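Local coordinates for protein bacteriophage virulence determinant (Salmonella enterica subsp. enterica serovar Typhimurium str. 14028S, PDB 6GGR) that probably acts as a zinc-dependent protease of the PipA family, a phage-encoded virulence effector thought to cleave NF-kappaB transcription factors of the infected host, at residues Ile62-Leu74 against Gln105-Thr117. Sequence-based numbering, arbitrary orientation.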
loop_
_atom_site.group_PDB
_atom_site.type_symbol
_atom_site.label_atom_id
_atom_site.label_comp_id
_atom_site.label_asym_id
_atom_site.label_seq_id
_atom_site.Cartn_x
_atom_site.Cartn_y
_atom_site.Cartn_z
ATOM N N ILE B 62 19.370 1.637 1.965
ATOM C CA ILE B 62 18.926 2.436 0.829
ATOM C C ILE B 62 20.106 2.719 -0.085
ATOM O O ILE B 62 21.232 2.946 0.374
ATOM C CB ILE B 62 18.276 3.748 1.308
ATOM C CG1 ILE B 62 17.203 3.467 2.367
ATOM C CG2 ILE B 62 17.682 4.516 0.129
ATOM C CD1 ILE B 62 16.106 2.526 1.907
ATOM N N ASP B 63 19.844 2.717 -1.391
ATOM C CA ASP B 63 20.855 3.097 -2.367
ATOM C C ASP B 63 21.156 4.587 -2.250
ATOM O O ASP B 63 20.245 5.422 -2.289
ATOM C CB ASP B 63 20.374 2.765 -3.779
ATOM C CG ASP B 63 21.387 3.136 -4.848
ATOM O OD1 ASP B 63 22.508 3.557 -4.494
ATOM O OD2 ASP B 63 21.060 3.006 -6.047
ATOM N N ASP B 64 22.441 4.918 -2.110
ATOM C CA ASP B 64 22.841 6.316 -1.991
ATOM C C ASP B 64 22.461 7.116 -3.229
ATOM O O ASP B 64 22.232 8.329 -3.138
ATOM C CB ASP B 64 24.347 6.408 -1.744
ATOM C CG ASP B 64 24.770 5.720 -0.461
ATOM O OD1 ASP B 64 24.116 5.947 0.579
ATOM O OD2 ASP B 64 25.752 4.947 -0.493
ATOM N N ASP B 65 22.386 6.463 -4.389
ATOM C CA ASP B 65 22.054 7.173 -5.620
ATOM C C ASP B 65 20.574 7.534 -5.663
ATOM O O ASP B 65 20.214 8.697 -5.881
ATOM C CB ASP B 65 22.440 6.320 -6.829
ATOM C CG ASP B 65 22.492 7.119 -8.114
ATOM O OD1 ASP B 65 21.668 8.044 -8.275
ATOM O OD2 ASP B 65 23.359 6.823 -8.961
ATOM N N THR B 66 19.698 6.548 -5.456
ATOM C CA THR B 66 18.266 6.823 -5.480
ATOM C C THR B 66 17.873 7.812 -4.391
ATOM O O THR B 66 16.869 8.521 -4.530
ATOM C CB THR B 66 17.477 5.524 -5.317
ATOM O OG1 THR B 66 18.064 4.502 -6.133
ATOM C CG2 THR B 66 16.029 5.727 -5.737
ATOM N N TYR B 67 18.642 7.869 -3.302
ATOM C CA TYR B 67 18.392 8.864 -2.266
ATOM C C TYR B 67 18.482 10.275 -2.837
ATOM O O TYR B 67 17.573 11.093 -2.652
ATOM C CB TYR B 67 19.381 8.679 -1.116
ATOM C CG TYR B 67 19.301 9.741 -0.041
ATOM C CD1 TYR B 67 18.424 9.612 1.028
ATOM C CD2 TYR B 67 20.112 10.867 -0.090
ATOM C CE1 TYR B 67 18.355 10.576 2.016
ATOM C CE2 TYR B 67 20.048 11.837 0.892
ATOM C CZ TYR B 67 19.169 11.687 1.942
ATOM O OH TYR B 67 19.101 12.648 2.924
ATOM N N ASP B 68 19.572 10.574 -3.546
ATOM C CA ASP B 68 19.740 11.907 -4.114
ATOM C C ASP B 68 18.642 12.217 -5.125
ATOM O O ASP B 68 18.132 13.342 -5.174
ATOM C CB ASP B 68 21.122 12.028 -4.759
ATOM C CG ASP B 68 22.248 12.021 -3.736
ATOM O OD1 ASP B 68 22.089 12.651 -2.669
ATOM O OD2 ASP B 68 23.293 11.388 -3.999
ATOM N N GLU B 69 18.259 11.229 -5.936
ATOM C CA GLU B 69 17.198 11.440 -6.917
ATOM C C GLU B 69 15.883 11.784 -6.232
ATOM O O GLU B 69 15.213 12.757 -6.597
ATOM C CB GLU B 69 17.038 10.193 -7.789
ATOM C CG GLU B 69 18.218 9.940 -8.720
ATOM C CD GLU B 69 18.262 8.517 -9.251
ATOM O OE1 GLU B 69 17.356 7.723 -8.920
ATOM O OE2 GLU B 69 19.206 8.192 -10.001
ATOM N N CYS B 70 15.500 10.996 -5.225
ATOM C CA CYS B 70 14.228 11.225 -4.552
ATOM C C CYS B 70 14.266 12.493 -3.709
ATOM O O CYS B 70 13.275 13.228 -3.646
ATOM C CB CYS B 70 13.863 10.012 -3.695
ATOM S SG CYS B 70 13.339 8.556 -4.657
ATOM N N ARG B 71 15.400 12.774 -3.061
ATOM C CA ARG B 71 15.499 13.976 -2.238
ATOM C C ARG B 71 15.401 15.237 -3.088
ATOM O O ARG B 71 14.765 16.219 -2.686
ATOM C CB ARG B 71 16.808 13.980 -1.448
ATOM C CG ARG B 71 16.791 14.955 -0.280
ATOM C CD ARG B 71 18.185 15.365 0.167
ATOM N NE ARG B 71 18.118 16.315 1.276
ATOM C CZ ARG B 71 18.041 17.636 1.142
ATOM N NH1 ARG B 71 18.026 18.198 -0.060
ATOM N NH2 ARG B 71 17.977 18.404 2.221
ATOM N N GLU B 72 16.047 15.239 -4.256
ATOM C CA GLU B 72 15.945 16.380 -5.161
ATOM C C GLU B 72 14.489 16.650 -5.527
ATOM O O GLU B 72 14.025 17.794 -5.479
ATOM C CB GLU B 72 16.787 16.122 -6.411
ATOM C CG GLU B 72 16.880 17.304 -7.365
ATOM C CD GLU B 72 15.817 17.281 -8.448
ATOM O OE1 GLU B 72 15.457 16.178 -8.915
ATOM O OE2 GLU B 72 15.341 18.368 -8.833
ATOM N N VAL B 73 13.750 15.598 -5.888
ATOM C CA VAL B 73 12.335 15.754 -6.221
ATOM C C VAL B 73 11.550 16.199 -4.995
ATOM O O VAL B 73 10.703 17.097 -5.070
ATOM C CB VAL B 73 11.777 14.444 -6.806
ATOM C CG1 VAL B 73 10.258 14.529 -7.003
ATOM C CG2 VAL B 73 12.463 14.128 -8.123
ATOM N N LEU B 74 11.813 15.570 -3.847
ATOM C CA LEU B 74 11.104 15.937 -2.626
ATOM C C LEU B 74 11.333 17.403 -2.283
ATOM O O LEU B 74 10.407 18.098 -1.847
ATOM C CB LEU B 74 11.549 15.039 -1.468
ATOM C CG LEU B 74 10.947 15.357 -0.097
ATOM C CD1 LEU B 74 9.429 15.336 -0.142
ATOM C CD2 LEU B 74 11.449 14.386 0.951
ATOM N N GLN B 105 15.317 14.908 15.591
ATOM C CA GLN B 105 13.914 14.494 15.480
ATOM C C GLN B 105 13.414 14.337 13.976
ATOM O O GLN B 105 12.223 14.267 13.773
ATOM C CB GLN B 105 12.944 15.343 16.353
ATOM C CG GLN B 105 13.074 15.164 17.870
ATOM C CD GLN B 105 11.834 15.731 18.686
ATOM O OE1 GLN B 105 10.845 15.041 18.884
ATOM N NE2 GLN B 105 11.879 16.998 19.085
ATOM N N ARG B 106 14.336 14.364 13.030
ATOM C CA ARG B 106 14.027 14.304 11.580
ATOM C C ARG B 106 13.706 12.858 11.079
ATOM O O ARG B 106 13.854 11.906 11.832
ATOM C CB ARG B 106 15.057 15.002 10.681
ATOM C CG ARG B 106 15.942 16.007 11.373
ATOM C CD ARG B 106 15.370 17.412 11.409
ATOM N NE ARG B 106 16.350 18.404 10.982
ATOM C CZ ARG B 106 16.293 19.697 11.246
ATOM N NH1 ARG B 106 15.308 20.217 11.939
ATOM N NH2 ARG B 106 17.226 20.473 10.779
ATOM N N TRP B 107 13.256 12.720 9.831
ATOM C CA TRP B 107 12.765 11.414 9.308
ATOM C C TRP B 107 13.788 10.810 8.396
ATOM O O TRP B 107 14.567 11.503 7.795
ATOM C CB TRP B 107 11.402 11.550 8.548
ATOM C CG TRP B 107 10.272 12.021 9.388
ATOM C CD1 TRP B 107 10.103 13.244 9.885
ATOM C CD2 TRP B 107 9.134 11.270 9.792
ATOM N NE1 TRP B 107 8.960 13.312 10.590
ATOM C CE2 TRP B 107 8.341 12.104 10.547
ATOM C CE3 TRP B 107 8.726 9.958 9.581
ATOM C CZ2 TRP B 107 7.171 11.688 11.097
ATOM C CZ3 TRP B 107 7.584 9.548 10.126
ATOM C CH2 TRP B 107 6.810 10.394 10.875
ATOM N N LEU B 108 13.803 9.484 8.368
ATOM C CA LEU B 108 14.610 8.774 7.385
ATOM C C LEU B 108 13.872 8.718 6.056
ATOM O O LEU B 108 12.669 8.445 6.010
ATOM C CB LEU B 108 14.916 7.356 7.867
ATOM C CG LEU B 108 15.888 7.205 9.041
ATOM C CD1 LEU B 108 15.944 5.758 9.514
ATOM C CD2 LEU B 108 17.275 7.690 8.649
ATOM N N LEU B 109 14.592 8.988 4.971
ATOM C CA LEU B 109 14.015 8.912 3.631
ATOM C C LEU B 109 14.294 7.523 3.065
ATOM O O LEU B 109 15.426 7.210 2.692
ATOM C CB LEU B 109 14.584 10.009 2.738
ATOM C CG LEU B 109 14.112 9.972 1.281
ATOM C CD1 LEU B 109 12.598 10.083 1.197
ATOM C CD2 LEU B 109 14.772 11.071 0.465
ATOM N N GLY B 110 13.260 6.683 3.013
ATOM C CA GLY B 110 13.381 5.377 2.393
ATOM C C GLY B 110 13.240 5.455 0.886
ATOM O O GLY B 110 12.266 4.952 0.318
ATOM N N ALA B 111 14.211 6.088 0.231
ATOM C CA ALA B 111 14.108 6.355 -1.197
ATOM C C ALA B 111 14.051 5.057 -1.994
ATOM O O ALA B 111 14.761 4.092 -1.697
ATOM C CB ALA B 111 15.293 7.201 -1.665
ATOM N N GLY B 112 13.207 5.046 -3.022
ATOM C CA GLY B 112 13.042 3.875 -3.854
ATOM C C GLY B 112 12.198 2.778 -3.247
ATOM O O GLY B 112 12.104 1.696 -3.837
ATOM N N GLU B 113 11.582 3.018 -2.095
ATOM C CA GLU B 113 10.750 2.031 -1.425
ATOM C C GLU B 113 9.274 2.361 -1.619
ATOM O O GLU B 113 8.901 3.460 -2.040
ATOM C CB GLU B 113 11.095 1.968 0.066
ATOM C CG GLU B 113 12.567 1.704 0.343
ATOM C CD GLU B 113 13.022 0.355 -0.177
ATOM O OE1 GLU B 113 12.207 -0.591 -0.170
ATOM O OE2 GLU B 113 14.192 0.244 -0.598
ATOM N N ASN B 114 8.429 1.383 -1.303
ATOM C CA ASN B 114 6.991 1.567 -1.431
ATOM C C ASN B 114 6.543 2.771 -0.611
ATOM O O ASN B 114 7.008 2.986 0.511
ATOM C CB ASN B 114 6.255 0.307 -0.973
ATOM C CG ASN B 114 4.805 0.286 -1.414
ATOM O OD1 ASN B 114 4.510 0.242 -2.608
ATOM N ND2 ASN B 114 3.891 0.300 -0.451
ATOM N N PHE B 115 5.642 3.565 -1.184
ATOM C CA PHE B 115 5.152 4.764 -0.515
ATOM C C PHE B 115 4.615 4.434 0.873
ATOM O O PHE B 115 3.728 3.591 1.023
ATOM C CB PHE B 115 4.059 5.420 -1.363
ATOM C CG PHE B 115 4.585 6.209 -2.529
ATOM C CD1 PHE B 115 5.277 7.393 -2.325
ATOM C CD2 PHE B 115 4.376 5.778 -3.826
ATOM C CE1 PHE B 115 5.759 8.122 -3.397
ATOM C CE2 PHE B 115 4.854 6.511 -4.901
ATOM C CZ PHE B 115 5.546 7.679 -4.684
ATOM N N GLY B 116 5.148 5.107 1.886
ATOM C CA GLY B 116 4.684 4.890 3.241
ATOM C C GLY B 116 5.450 5.755 4.218
ATOM O O GLY B 116 6.508 6.311 3.900
ATOM N N THR B 117 4.885 5.867 5.418
ATOM C CA THR B 117 5.519 6.602 6.502
ATOM C C THR B 117 5.094 5.978 7.820
ATOM O O THR B 117 3.947 5.549 7.967
ATOM C CB THR B 117 5.144 8.091 6.499
ATOM O OG1 THR B 117 3.759 8.239 6.835
ATOM C CG2 THR B 117 5.396 8.717 5.144
#
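This is a helix laid across the end of a β-strand and the turn that follows it: the start of helix 64-84 packs on strand 107-111 and on the type II turn G110-E113. The two axes come within 7.9 Å and run nearly crosswise, at 107°. The CB of A111 sits against the first turns of the helix, 3.5 Å from T66 O and 3.6 Å from Y67 CA, with the CB of C70 on it as well. So small a side chain lets the backbones close up to 5.1 Å between the CA atoms of Y67 and A111.

Further back along the strand, L109 reaches the helix. With CG anti to its backbone N (chi1 176°), L109 sends CD2 in among Y67, C70 and R71, while its CB lies 3.9 Å from Y67 CE1 in an oblique approach to the ring. L74 meets the other methyl, CD1, more loosely. L135 of strand 132-135 also touches L109, and P53 touches Y67.

On the turn side, I62, just before the helix, splits its two branches: CG2 lies 3.5 Å from A111 O, and CD1 packs beside G110 and the bent side chain of E113. T66 CG2 and C70 SG both come within van der Waals range of G112 N. D63 N-caps the helix, its OD1 taking D65 N at 2.9 Å from above the carboxylate plane.

Beyond the turn, E113 O accepts from N136 ND2, and the chain runs to strand 116-117. There T117 touches H170, which with H166 and D177 forms the zinc site of this protein, though no zinc is bound to this chain in the model, and makes backbone bonds to a chain of another protein. This is consistent with the zincin layout, in which an edge strand beside the zinc-binding helix holds the substrate.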